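Local atomic coordinates of adenylation domain (Streptomyces sp., PDB entry 5N9X), a protein that belongs to the ANL superfamily of AMP-binding enzymes, pairing a large AMP-binding domain with a smaller C-terminal domain, and is modelled with ATP and threonine. Residues D22-S25 and R26-E30; G47-H50 and S51-E54; T491-P494 and S495-P499; E434-D437 and V438-A441; I100-P103 and P104-A108. All blocks are in the same frame, centred on the assembly; numbering follows the deposited sequence.

Contact 1 of 5, residues D22-S25 and R26-E30; sequences DLFS and RAAME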
loop_
_atom_site.group_PDB
_atom_site.type_symbol
_atom_site.label_atom_id
_atom_site.label_comp_id
_atom_site.label_asym_id
_atom_site.label_seq_id
_atom_site.Cartn_x
_atom_site.Cartn_y
_atom_site.Cartn_z
ATOM N N ASP A 22 6.486 -16.906 14.348
ATOM C CA ASP A 22 6.734 -16.715 15.766
ATOM C C ASP A 22 5.701 -15.761 16.364
ATOM O O ASP A 22 5.105 -16.048 17.414
ATOM C CB ASP A 22 8.141 -16.149 16.026
ATOM C CG ASP A 22 9.276 -17.131 15.697
ATOM O OD1 ASP A 22 9.105 -18.365 15.859
ATOM O OD2 ASP A 22 10.365 -16.633 15.304
ATOM N N LEU A 23 5.496 -14.620 15.702
ATOM C CA LEU A 23 4.555 -13.611 16.185
ATOM C C LEU A 23 3.151 -14.160 16.349
ATOM O O LEU A 23 2.520 -13.951 17.388
ATOM C CB LEU A 23 4.516 -12.375 15.268
ATOM C CG LEU A 23 5.822 -11.580 15.064
ATOM C CD1 LEU A 23 5.596 -10.392 14.115
ATOM C CD2 LEU A 23 6.524 -11.130 16.355
ATOM N N PHE A 24 2.661 -14.859 15.336
ATOM C CA PHE A 24 1.355 -15.481 15.440
ATOM C C PHE A 24 1.321 -16.560 16.536
ATOM O O PHE A 24 0.315 -16.709 17.231
ATOM C CB PHE A 24 0.927 -16.109 14.118
ATOM C CG PHE A 24 -0.451 -16.708 14.165
ATOM C CD1 PHE A 24 -1.530 -15.952 14.601
ATOM C CD2 PHE A 24 -0.673 -18.010 13.777
ATOM C CE1 PHE A 24 -2.805 -16.489 14.642
ATOM C CE2 PHE A 24 -1.946 -18.563 13.831
ATOM C CZ PHE A 24 -3.014 -17.798 14.264
ATOM N N SER A 25 2.411 -17.314 16.667
ATOM C CA SER A 25 2.497 -18.399 17.640
ATOM C C SER A 25 2.377 -17.875 19.065
ATOM O O SER A 25 1.606 -18.380 19.878
ATOM C CB SER A 25 3.810 -19.158 17.464
ATOM O OG SER A 25 4.112 -19.914 18.618
ATOM N N ARG A 26 3.145 -16.842 19.352
ATOM C CA ARG A 26 3.085 -16.202 20.648
ATOM C C ARG A 26 1.658 -15.745 20.968
ATOM O O ARG A 26 1.049 -16.220 21.911
ATOM C CB ARG A 26 4.060 -15.036 20.681
ATOM C CG ARG A 26 4.141 -14.328 21.984
ATOM C CD ARG A 26 4.391 -12.892 21.694
ATOM N NE ARG A 26 5.780 -12.530 21.950
ATOM C CZ ARG A 26 6.356 -11.426 21.480
ATOM N NH1 ARG A 26 5.669 -10.585 20.707
ATOM N NH2 ARG A 26 7.628 -11.172 21.765
ATOM N N ALA A 27 1.116 -14.849 20.154
ATOM C CA ALA A 27 -0.236 -14.356 20.366
ATOM C C ALA A 27 -1.276 -15.474 20.472
ATOM O O ALA A 27 -2.191 -15.391 21.291
ATOM C CB ALA A 27 -0.615 -13.403 19.248
ATOM N N ALA A 28 -1.152 -16.503 19.637
ATOM C CA ALA A 28 -2.127 -17.590 19.645
ATOM C C ALA A 28 -1.941 -18.485 20.864
ATOM O O ALA A 28 -2.923 -18.879 21.487
ATOM C CB ALA A 28 -2.047 -18.416 18.364
ATOM N N MET A 29 -0.694 -18.809 21.206
ATOM C CA MET A 29 -0.418 -19.574 22.425
ATOM C C MET A 29 -0.903 -18.822 23.645
ATOM O O MET A 29 -1.442 -19.410 24.578
ATOM C CB MET A 29 1.076 -19.897 22.578
ATOM C CG MET A 29 1.445 -20.504 23.943
ATOM S SD MET A 29 3.150 -21.109 24.051
ATOM C CE MET A 29 3.095 -22.379 22.796
ATOM N N GLU A 30 -0.744 -17.511 23.638
ATOM C CA GLU A 30 -1.001 -16.769 24.863
ATOM C C GLU A 30 -2.403 -16.239 24.973
ATOM O O GLU A 30 -2.881 -16.007 26.071
ATOM C CB GLU A 30 0.000 -15.626 25.015
ATOM C CG GLU A 30 1.423 -16.090 25.109
ATOM C CD GLU A 30 2.382 -14.948 25.408
ATOM O OE1 GLU A 30 1.945 -13.783 25.527
ATOM O OE2 GLU A 30 3.601 -15.188 25.561
HETATM O O HOH W 1 3.091 -11.991 19.068
#
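M29 N donates to S25 O at 2.7 Å and A28 N to F24 O at 2.8 Å, the two shortest of four consecutive backbone bonds in which each N-H meets the carbonyl four residues earlier. R26 N reaches D22 O at 2.9 Å with an N-H...O angle of 172°, whereas the bond from A27 N to L23 O is longer. A water supplies a second grip on that last carbonyl: it donates to L23 O at 2.6 Å and accepts a weak bond from R26 NH1 at 3.4 Å. The R26 chain, bent at both chi2 and chi3, folds back over the preceding turn to meet this water. The i to i+4 pattern identifies regular alpha-helix, here the body of helix 20-30 near the N-terminal end of the AMP-binding domain. Side-chain contact is sparser. CB of A28 sits over one face of the F24 ring, offset toward the rim, with F24 CZ to A28 CB at 4.3 Å. The F24 ring also packs on Y46 and L49 of helix 46-62, which A27 and A28 touch as well. R26 and M29, by contrast, lie on the exposed side.

Contact 2 of 5, residues G47-H50 and S51-E54; sequences GLLH and SWAE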
loop_
_atom_site.group_PDB
_atom_site.type_symbol
_atom_site.label_atom_id
_atom_site.label_comp_id
_atom_site.label_asym_id
_atom_site.label_seq_id
_atom_site.Cartn_x
_atom_site.Cartn_y
_atom_site.Cartn_z
ATOM N N GLY A 47 -6.728 -19.558 18.906
ATOM C CA GLY A 47 -6.559 -20.998 19.073
ATOM C C GLY A 47 -6.983 -21.859 17.887
ATOM O O GLY A 47 -6.238 -22.762 17.480
ATOM N N LEU A 48 -8.162 -21.589 17.323
ATOM C CA LEU A 48 -8.660 -22.408 16.208
ATOM C C LEU A 48 -7.996 -22.048 14.870
ATOM O O LEU A 48 -7.705 -22.936 14.061
ATOM C CB LEU A 48 -10.196 -22.311 16.107
ATOM C CG LEU A 48 -10.847 -22.974 14.875
ATOM C CD1 LEU A 48 -10.830 -24.513 14.907
ATOM C CD2 LEU A 48 -12.298 -22.445 14.675
ATOM N N LEU A 49 -7.752 -20.759 14.642
ATOM C CA LEU A 49 -6.943 -20.327 13.503
ATOM C C LEU A 49 -5.554 -20.997 13.536
ATOM O O LEU A 49 -5.076 -21.510 12.517
ATOM C CB LEU A 49 -6.816 -18.795 13.479
ATOM C CG LEU A 49 -6.089 -18.154 12.279
ATOM C CD1 LEU A 49 -6.495 -18.790 10.921
ATOM C CD2 LEU A 49 -6.243 -16.636 12.236
ATOM N N HIS A 50 -4.929 -21.021 14.713
ATOM C CA HIS A 50 -3.636 -21.669 14.864
ATOM C C HIS A 50 -3.690 -23.152 14.507
ATOM O O HIS A 50 -2.819 -23.659 13.796
ATOM C CB HIS A 50 -3.100 -21.504 16.279
ATOM C CG HIS A 50 -1.696 -21.992 16.432
ATOM N ND1 HIS A 50 -1.384 -23.199 17.027
ATOM C CD2 HIS A 50 -0.518 -21.450 16.037
ATOM C CE1 HIS A 50 -0.073 -23.366 17.009
ATOM N NE2 HIS A 50 0.476 -22.321 16.414
ATOM N N SER A 51 -4.716 -23.845 14.997
ATOM C CA SER A 51 -4.926 -25.240 14.637
ATOM C C SER A 51 -5.053 -25.482 13.137
ATOM O O SER A 51 -4.424 -26.382 12.584
ATOM C CB SER A 51 -6.179 -25.780 15.324
ATOM O OG SER A 51 -5.826 -26.390 16.536
ATOM N N TRP A 52 -5.911 -24.688 12.511
ATOM C CA TRP A 52 -6.225 -24.779 11.097
ATOM C C TRP A 52 -4.922 -24.602 10.297
ATOM O O TRP A 52 -4.581 -25.412 9.414
ATOM C CB TRP A 52 -7.282 -23.707 10.787
ATOM C CG TRP A 52 -7.863 -23.663 9.412
ATOM C CD1 TRP A 52 -7.589 -24.502 8.363
ATOM C CD2 TRP A 52 -8.877 -22.757 8.949
ATOM N NE1 TRP A 52 -8.348 -24.145 7.271
ATOM C CE2 TRP A 52 -9.146 -23.079 7.608
ATOM C CE3 TRP A 52 -9.570 -21.694 9.540
ATOM C CZ2 TRP A 52 -10.097 -22.380 6.843
ATOM C CZ3 TRP A 52 -10.502 -20.987 8.775
ATOM C CH2 TRP A 52 -10.757 -21.334 7.449
ATOM N N ALA A 53 -4.164 -23.573 10.672
ATOM C CA ALA A 53 -2.931 -23.218 9.985
ATOM C C ALA A 53 -1.842 -24.284 10.091
ATOM O O ALA A 53 -1.194 -24.603 9.100
ATOM C CB ALA A 53 -2.414 -21.872 10.524
ATOM N N GLU A 54 -1.619 -24.812 11.289
ATOM C CA GLU A 54 -0.720 -25.964 11.449
ATOM C C GLU A 54 -1.108 -27.131 10.538
ATOM O O GLU A 54 -0.245 -27.735 9.870
ATOM C CB GLU A 54 -0.688 -26.446 12.907
ATOM C CG GLU A 54 -0.105 -25.439 13.894
ATOM C CD GLU A 54 1.352 -25.124 13.567
ATOM O OE1 GLU A 54 2.094 -26.075 13.213
ATOM O OE2 GLU A 54 1.752 -23.938 13.676
#
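This is a one-turn contact within helix 46-62, between residues three and four positions apart, on a helix packed between helix 20-30 and helix 79-90 in the AMP-binding domain. The helical turn is evidenced by four backbone bonds. S51 N donates to G47 O, W52 N to L48 O and A53 N to L49 O, and the straightest, E54 N to H50 O, spans 3.0 Å with an N-H...O angle of 175°. Among side chains, H50 and E54 carry the contact one turn apart. CG of E54 lies over one face of the imidazole, 4.0 Å from the centroid of the H50 ring and 23° off its normal, which meets the criterion for a CH-pi interaction. The carboxylate is turned 38° from the ring plane; although H50 NE2 and E54 OE2 approach to 3.4 Å, the angle is too poor for a hydrogen bond. A bend at chi2 of E54 brings its carboxylate alongside the ring, while OE1 forms a salt bridge with R90 of helix 79-90. An i to i+4 helical pair is thus tied to a neighbouring helix through its acid. On the buried side, L49 CD1 approaches W52 CE3 obliquely at 4.4 Å. The W52 indole extends away from the preceding turn to pack on N80 and A83 of helix 79-90, with NE1 donating to V139 O. L49 and A53 both rest on L86 of that helix, and L49 also meets A36 and L37 of strand 35-39.

Contact 3 of 5, residues T491-P494 and S495-P499; sequences TVLP and SYMQP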
loop_
_atom_site.group_PDB
_atom_site.type_symbol
_atom_site.label_atom_id
_atom_site.label_comp_id
_atom_site.label_asym_id
_atom_site.label_seq_id
_atom_site.Cartn_x
_atom_site.Cartn_y
_atom_site.Cartn_z
ATOM N N THR A 491 -5.680 30.795 -14.753
ATOM C CA THR A 491 -5.466 31.659 -13.598
ATOM C C THR A 491 -4.294 31.193 -12.759
ATOM O O THR A 491 -3.443 31.988 -12.348
ATOM C CB THR A 491 -6.712 31.693 -12.699
ATOM O OG1 THR A 491 -7.795 32.284 -13.422
ATOM C CG2 THR A 491 -6.450 32.461 -11.389
ATOM N N VAL A 492 -4.261 29.888 -12.515
ATOM C CA VAL A 492 -3.439 29.304 -11.472
ATOM C C VAL A 492 -2.016 29.014 -11.919
ATOM O O VAL A 492 -1.085 29.050 -11.120
ATOM C CB VAL A 492 -4.091 27.996 -10.976
ATOM C CG1 VAL A 492 -3.677 27.690 -9.545
ATOM C CG2 VAL A 492 -5.593 28.114 -11.058
ATOM N N LEU A 493 -1.843 28.712 -13.196
ATOM C CA LEU A 493 -0.560 28.189 -13.663
ATOM C C LEU A 493 0.076 29.021 -14.753
ATOM O O LEU A 493 -0.614 29.622 -15.557
ATOM C CB LEU A 493 -0.739 26.769 -14.197
ATOM C CG LEU A 493 -1.057 25.698 -13.174
ATOM C CD1 LEU A 493 -1.179 24.353 -13.897
ATOM C CD2 LEU A 493 -0.006 25.655 -12.068
ATOM N N PRO A 494 1.403 29.020 -14.813
ATOM C CA PRO A 494 2.013 29.587 -16.024
ATOM C C PRO A 494 1.647 28.793 -17.293
ATOM O O PRO A 494 1.265 27.615 -17.214
ATOM C CB PRO A 494 3.513 29.544 -15.712
ATOM C CG PRO A 494 3.659 28.436 -14.695
ATOM C CD PRO A 494 2.396 28.454 -13.882
ATOM N N SER A 495 1.727 29.470 -18.439
ATOM C CA SER A 495 1.237 28.963 -19.721
ATOM C C SER A 495 1.853 27.644 -20.185
ATOM O O SER A 495 1.154 26.789 -20.738
ATOM C CB SER A 495 1.458 30.022 -20.801
ATOM O OG SER A 495 0.532 31.082 -20.656
ATOM N N TYR A 496 3.158 27.495 -19.975
ATOM C CA TYR A 496 3.862 26.262 -20.329
ATOM C C TYR A 496 3.398 25.066 -19.490
ATOM O O TYR A 496 3.585 23.914 -19.882
ATOM C CB TYR A 496 5.389 26.447 -20.193
ATOM C CG TYR A 496 5.979 26.553 -18.781
ATOM C CD1 TYR A 496 5.971 27.756 -18.071
ATOM C CD2 TYR A 496 6.568 25.452 -18.174
ATOM C CE1 TYR A 496 6.536 27.851 -16.790
ATOM C CE2 TYR A 496 7.134 25.529 -16.906
ATOM C CZ TYR A 496 7.113 26.729 -16.216
ATOM O OH TYR A 496 7.668 26.781 -14.956
ATOM N N MET A 497 2.784 25.349 -18.345
ATOM C CA MET A 497 2.316 24.297 -17.448
ATOM C C MET A 497 0.851 23.942 -17.641
ATOM O O MET A 497 0.323 23.123 -16.900
ATOM C CB MET A 497 2.538 24.695 -15.987
ATOM C CG MET A 497 3.968 24.530 -15.488
ATOM S SD MET A 497 4.101 25.048 -13.771
ATOM C CE MET A 497 3.702 23.522 -12.908
ATOM N N GLN A 498 0.197 24.555 -18.625
ATOM C CA GLN A 498 -1.230 24.347 -18.843
ATOM C C GLN A 498 -1.482 23.174 -19.776
ATOM O O GLN A 498 -0.905 23.111 -20.862
ATOM C CB GLN A 498 -1.866 25.632 -19.379
ATOM C CG GLN A 498 -2.254 26.624 -18.265
ATOM C CD GLN A 498 -2.224 28.089 -18.715
ATOM O OE1 GLN A 498 -2.296 28.384 -19.899
ATOM N NE2 GLN A 498 -2.131 29.008 -17.760
ATOM N N PRO A 499 -2.327 22.221 -19.331
ATOM C CA PRO A 499 -2.648 21.025 -20.123
ATOM C C PRO A 499 -3.225 21.389 -21.481
ATOM O O PRO A 499 -4.071 22.273 -21.583
ATOM C CB PRO A 499 -3.676 20.286 -19.254
ATOM C CG PRO A 499 -3.411 20.787 -17.851
ATOM C CD PRO A 499 -3.033 22.230 -18.038
#
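P494 meets Y496 and M497 chiefly through CG: P494 CG is 3.5 Å from M497 SD and 3.6 Å from Y496 CE1. The Y496 CG sits between its own N and carbonyl carbon (chi1 71°), which swings the ring back toward the proline. CG of M497 lies 3.6 Å above one face of the Y496 ring, offset toward the rim. In M497, chi1 (-78°) and an extended chi2 carry SD beside the pyrrolidine, and the bend at chi3 turns the methyl away. L493 approaches from another side, its CD1 3.6 Å from M497 O. Q498, extended beyond CG, sends its amide back toward the helix end, where NE2 makes a short but strongly bent, weak hydrogen bond to L493 O (2.7 Å, 119°). Beyond the two segments, Y496 stacks on H431, and L493 touches V438 and A441 of helix 435-443. The backbone bond from M497 N to P494 O, at 3.0 Å, is an i to i+3 link characteristic of the 3-10 turn 495-497, which lies in the loop between helix 482-492 and strand 501-505 in the C-terminal domain.

Contact 4 of 5, residues E434-D437 and V438-A441; sequences ELSD and VEAA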
loop_
_atom_site.group_PDB
_atom_site.type_symbol
_atom_site.label_atom_id
_atom_site.label_comp_id
_atom_site.label_asym_id
_atom_site.label_seq_id
_atom_site.Cartn_x
_atom_site.Cartn_y
_atom_site.Cartn_z
ATOM N N GLU A 434 6.527 20.074 -13.102
ATOM C CA GLU A 434 6.026 19.250 -12.020
ATOM C C GLU A 434 4.618 18.787 -12.356
ATOM O O GLU A 434 3.667 19.528 -12.102
ATOM C CB GLU A 434 6.013 20.039 -10.717
ATOM C CG GLU A 434 7.324 20.718 -10.438
ATOM C CD GLU A 434 8.368 19.751 -9.956
ATOM O OE1 GLU A 434 7.985 18.739 -9.328
ATOM O OE2 GLU A 434 9.568 19.999 -10.209
ATOM N N LEU A 435 4.482 17.592 -12.935
ATOM C CA LEU A 435 3.172 17.084 -13.344
ATOM C C LEU A 435 2.209 17.116 -12.151
ATOM O O LEU A 435 1.030 17.454 -12.283
ATOM C CB LEU A 435 3.297 15.664 -13.921
ATOM C CG LEU A 435 4.052 15.555 -15.270
ATOM C CD1 LEU A 435 4.336 14.123 -15.666
ATOM C CD2 LEU A 435 3.342 16.275 -16.410
ATOM N N SER A 436 2.737 16.801 -10.977
ATOM C CA SER A 436 1.949 16.774 -9.756
ATOM C C SER A 436 1.399 18.149 -9.329
ATOM O O SER A 436 0.325 18.219 -8.746
ATOM C CB SER A 436 2.793 16.161 -8.637
ATOM O OG SER A 436 2.064 16.093 -7.433
ATOM N N ASP A 437 2.129 19.223 -9.616
ATOM C CA ASP A 437 1.629 20.597 -9.398
ATOM C C ASP A 437 0.478 20.990 -10.323
ATOM O O ASP A 437 -0.448 21.706 -9.917
ATOM C CB ASP A 437 2.745 21.621 -9.584
ATOM C CG ASP A 437 3.792 21.566 -8.488
ATOM O OD1 ASP A 437 3.719 20.678 -7.602
ATOM O OD2 ASP A 437 4.718 22.410 -8.544
ATOM N N VAL A 438 0.548 20.549 -11.576
ATOM C CA VAL A 438 -0.541 20.790 -12.525
ATOM C C VAL A 438 -1.799 20.113 -12.030
ATOM O O VAL A 438 -2.909 20.660 -12.102
ATOM C CB VAL A 438 -0.230 20.245 -13.922
ATOM C CG1 VAL A 438 -1.137 20.899 -14.941
ATOM C CG2 VAL A 438 1.242 20.443 -14.247
ATOM N N GLU A 439 -1.590 18.899 -11.539
ATOM C CA GLU A 439 -2.660 18.050 -11.074
ATOM C C GLU A 439 -3.382 18.781 -9.950
ATOM O O GLU A 439 -4.598 18.932 -9.987
ATOM C CB GLU A 439 -2.103 16.698 -10.597
ATOM C CG GLU A 439 -2.154 15.551 -11.599
ATOM C CD GLU A 439 -1.150 14.430 -11.254
ATOM O OE1 GLU A 439 -0.959 14.126 -10.045
ATOM O OE2 GLU A 439 -0.548 13.857 -12.194
ATOM N N ALA A 440 -2.623 19.240 -8.959
ATOM C CA ALA A 440 -3.203 19.952 -7.826
ATOM C C ALA A 440 -3.914 21.210 -8.292
ATOM O O ALA A 440 -4.991 21.527 -7.794
ATOM C CB ALA A 440 -2.136 20.299 -6.796
ATOM N N ALA A 441 -3.324 21.916 -9.253
ATOM C CA ALA A 441 -3.957 23.117 -9.789
ATOM C C ALA A 441 -5.304 22.788 -10.443
ATOM O O ALA A 441 -6.257 23.561 -10.325
ATOM C CB ALA A 441 -3.038 23.822 -10.780
#
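V438 packs tightly against the carbonyls of E434 and L435 in the preceding turn: its CG2 lies 3.4 Å from E434 O and 3.6 Å from L435 O. That methyl stands anti to the V438 carbonyl carbon, which sets it against those oxygens. E439 is buried too, its CB 3.4 Å from S436 O; its carboxylate looks beyond the turn, with OE2 paired to R518 in a salt bridge and also accepting from V453 N. Two bonds therefore hold one oxygen of a buried acid, and this would probably favour its charged form. The other side is looser: D437 and A440 are exposed, and S436 is partly so. Backbone bonds run through both sides. A441 N to D437 O at 3.0 Å and A440 N to S436 O at 3.1 Å are sound, while V438 N to E434 O, at the start of the helix, is weak at 3.3 Å. E434 occupies the N-cap position at the end of strand 431-434, with OE2 bonded to Q425. Helix 435-443 thus follows directly from that strand; V438 meets P499 ahead of strand 501-505, and E439 is tied to strand 450-457 through V453 and to helix 518-528 through R518.

Contact 5 of 5, residues I100-P103 and P104-A108; sequences IRNP and PARNA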
loop_
_atom_site.group_PDB
_atom_site.type_symbol
_atom_site.label_atom_id
_atom_site.label_comp_id
_atom_site.label_asym_id
_atom_site.label_seq_id
_atom_site.Cartn_x
_atom_site.Cartn_y
_atom_site.Cartn_z
ATOM N N ILE A 100 -8.000 -11.190 -7.320
ATOM C CA ILE A 100 -8.875 -11.784 -8.331
ATOM C C ILE A 100 -9.456 -10.774 -9.367
ATOM O O ILE A 100 -9.854 -11.185 -10.460
ATOM C CB ILE A 100 -9.998 -12.595 -7.634
ATOM C CG1 ILE A 100 -9.371 -13.780 -6.884
ATOM C CG2 ILE A 100 -11.003 -13.139 -8.626
ATOM C CD1 ILE A 100 -10.339 -14.613 -6.075
ATOM N N ARG A 101 -9.457 -9.466 -9.084
ATOM C CA ARG A 101 -9.806 -8.508 -10.147
ATOM C C ARG A 101 -8.602 -8.254 -11.049
ATOM O O ARG A 101 -8.697 -7.503 -12.019
ATOM C CB ARG A 101 -10.349 -7.164 -9.612
ATOM C CG ARG A 101 -9.996 -6.847 -8.200
ATOM C CD ARG A 101 -10.869 -5.826 -7.510
ATOM N NE ARG A 101 -10.309 -5.569 -6.185
ATOM C CZ ARG A 101 -9.432 -4.613 -5.907
ATOM N NH1 ARG A 101 -9.045 -3.749 -6.845
ATOM N NH2 ARG A 101 -8.975 -4.496 -4.672
ATOM N N ASN A 102 -7.466 -8.871 -10.744
ATOM C CA ASN A 102 -6.346 -8.822 -11.678
ATOM C C ASN A 102 -6.726 -9.572 -12.955
ATOM O O ASN A 102 -7.220 -10.702 -12.887
ATOM C CB ASN A 102 -5.086 -9.440 -11.069
ATOM C CG ASN A 102 -4.254 -8.450 -10.271
ATOM O OD1 ASN A 102 -4.489 -7.237 -10.292
ATOM N ND2 ASN A 102 -3.264 -8.976 -9.556
ATOM N N PRO A 103 -6.498 -8.943 -14.121
ATOM C CA PRO A 103 -6.738 -9.575 -15.422
ATOM C C PRO A 103 -5.920 -10.848 -15.585
ATOM O O PRO A 103 -4.735 -10.863 -15.254
ATOM C CB PRO A 103 -6.294 -8.505 -16.426
ATOM C CG PRO A 103 -5.353 -7.628 -15.662
ATOM C CD PRO A 103 -5.886 -7.613 -14.261
ATOM N N PRO A 104 -6.552 -11.908 -16.100
ATOM C CA PRO A 104 -5.952 -13.224 -16.333
ATOM C C PRO A 104 -4.518 -13.190 -16.877
ATOM O O PRO A 104 -3.713 -14.029 -16.467
ATOM C CB PRO A 104 -6.902 -13.855 -17.356
ATOM C CG PRO A 104 -8.214 -13.245 -17.054
ATOM C CD PRO A 104 -7.921 -11.829 -16.638
ATOM N N ALA A 105 -4.200 -12.252 -17.765
ATOM C CA ALA A 105 -2.847 -12.142 -18.314
ATOM C C ALA A 105 -1.825 -11.716 -17.248
ATOM O O ALA A 105 -0.660 -12.123 -17.280
ATOM C CB ALA A 105 -2.832 -11.171 -19.477
ATOM N N ARG A 106 -2.271 -10.905 -16.294
ATOM C CA ARG A 106 -1.403 -10.464 -15.209
ATOM C C ARG A 106 -1.073 -11.606 -14.238
ATOM O O ARG A 106 0.080 -11.756 -13.819
ATOM C CB ARG A 106 -2.040 -9.290 -14.464
ATOM C CG ARG A 106 -1.046 -8.388 -13.747
ATOM C CD ARG A 106 -1.562 -8.091 -12.344
ATOM N NE ARG A 106 -0.511 -7.795 -11.368
ATOM C CZ ARG A 106 -0.006 -6.586 -11.134
ATOM N NH1 ARG A 106 -0.453 -5.531 -11.801
ATOM N NH2 ARG A 106 0.942 -6.430 -10.223
ATOM N N ASN A 107 -2.069 -12.408 -13.875
ATOM C CA ASN A 107 -1.799 -13.589 -13.060
ATOM C C ASN A 107 -0.851 -14.522 -13.796
ATOM O O ASN A 107 0.153 -14.956 -13.243
ATOM C CB ASN A 107 -3.080 -14.343 -12.704
ATOM C CG ASN A 107 -3.983 -13.571 -11.762
ATOM O OD1 ASN A 107 -3.548 -12.657 -11.054
ATOM N ND2 ASN A 107 -5.264 -13.935 -11.759
ATOM N N ALA A 108 -1.178 -14.810 -15.050
ATOM C CA ALA A 108 -0.369 -15.690 -15.879
ATOM C C ALA A 108 1.085 -15.280 -15.878
ATOM O O ALA A 108 1.955 -16.126 -15.833
ATOM C CB ALA A 108 -0.905 -15.720 -17.290
#
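The N-terminal start of helix 104-114 is the element described here, with P103 at the N-cap position and P104 in the first turn. P103 O takes two backbone donors: R106 N at 2.7 Å and N107 N at 3.4 Å in a weak bond. A proline in that turn suits the helix start: its nitrogen has no hydrogen, and the first-turn nitrogens of a helix have no carbonyl within the helix to bond to, which means nothing is lost there. The main side-chain contact is N102 with R106. CD of R106 lies 3.4 Å from both N102 ND2 and N102 CG, and the amide and guanidinium planes are only 16° apart, the two groups approaching at a slant. R106 reaches this place through a bend at chi2 (-135°) after CG leaves anti to its nitrogen. N107 brings OD1 to 3.6 Å from N102 CB; that oxygen is buried and has no polar partner in the model. N102 also touches I512 in a later loop, and N107 packs on L98 and on R74 of strand 70-74. The loop after strand 94-97, an edge of the parallel sheet, thus turns into helix 104-114, with the side chain of R106 about 9 Å from the bound ATP.

How the contacts relate
Along the chain the order is contact 1, contact 2, contact 5, contact 4, contact 3. Contacts 1 and 2 lie on the successive helices 20-30 and 46-62, centres 11 Å apart, and pack directly through F24 CZ on L49 CG at 3.7 Å. Contacts 4 and 3 form a second pair, centres 10 Å apart, where L493 CD1 meets V438 CG1 at 3.6 Å, joining helix 435-443 to the turn after helix 482-492. The pairs lie on opposite sides of the chain's centre, with centres 47 to 59 Å apart. Contact 5, beside the parallel sheet, is 30 Å from contact 2 and 32 Å from contact 4, by centres. Two local clusters thus sit far apart, one in the large AMP-binding part and one in the C-terminal part, with contact 5 separate from both.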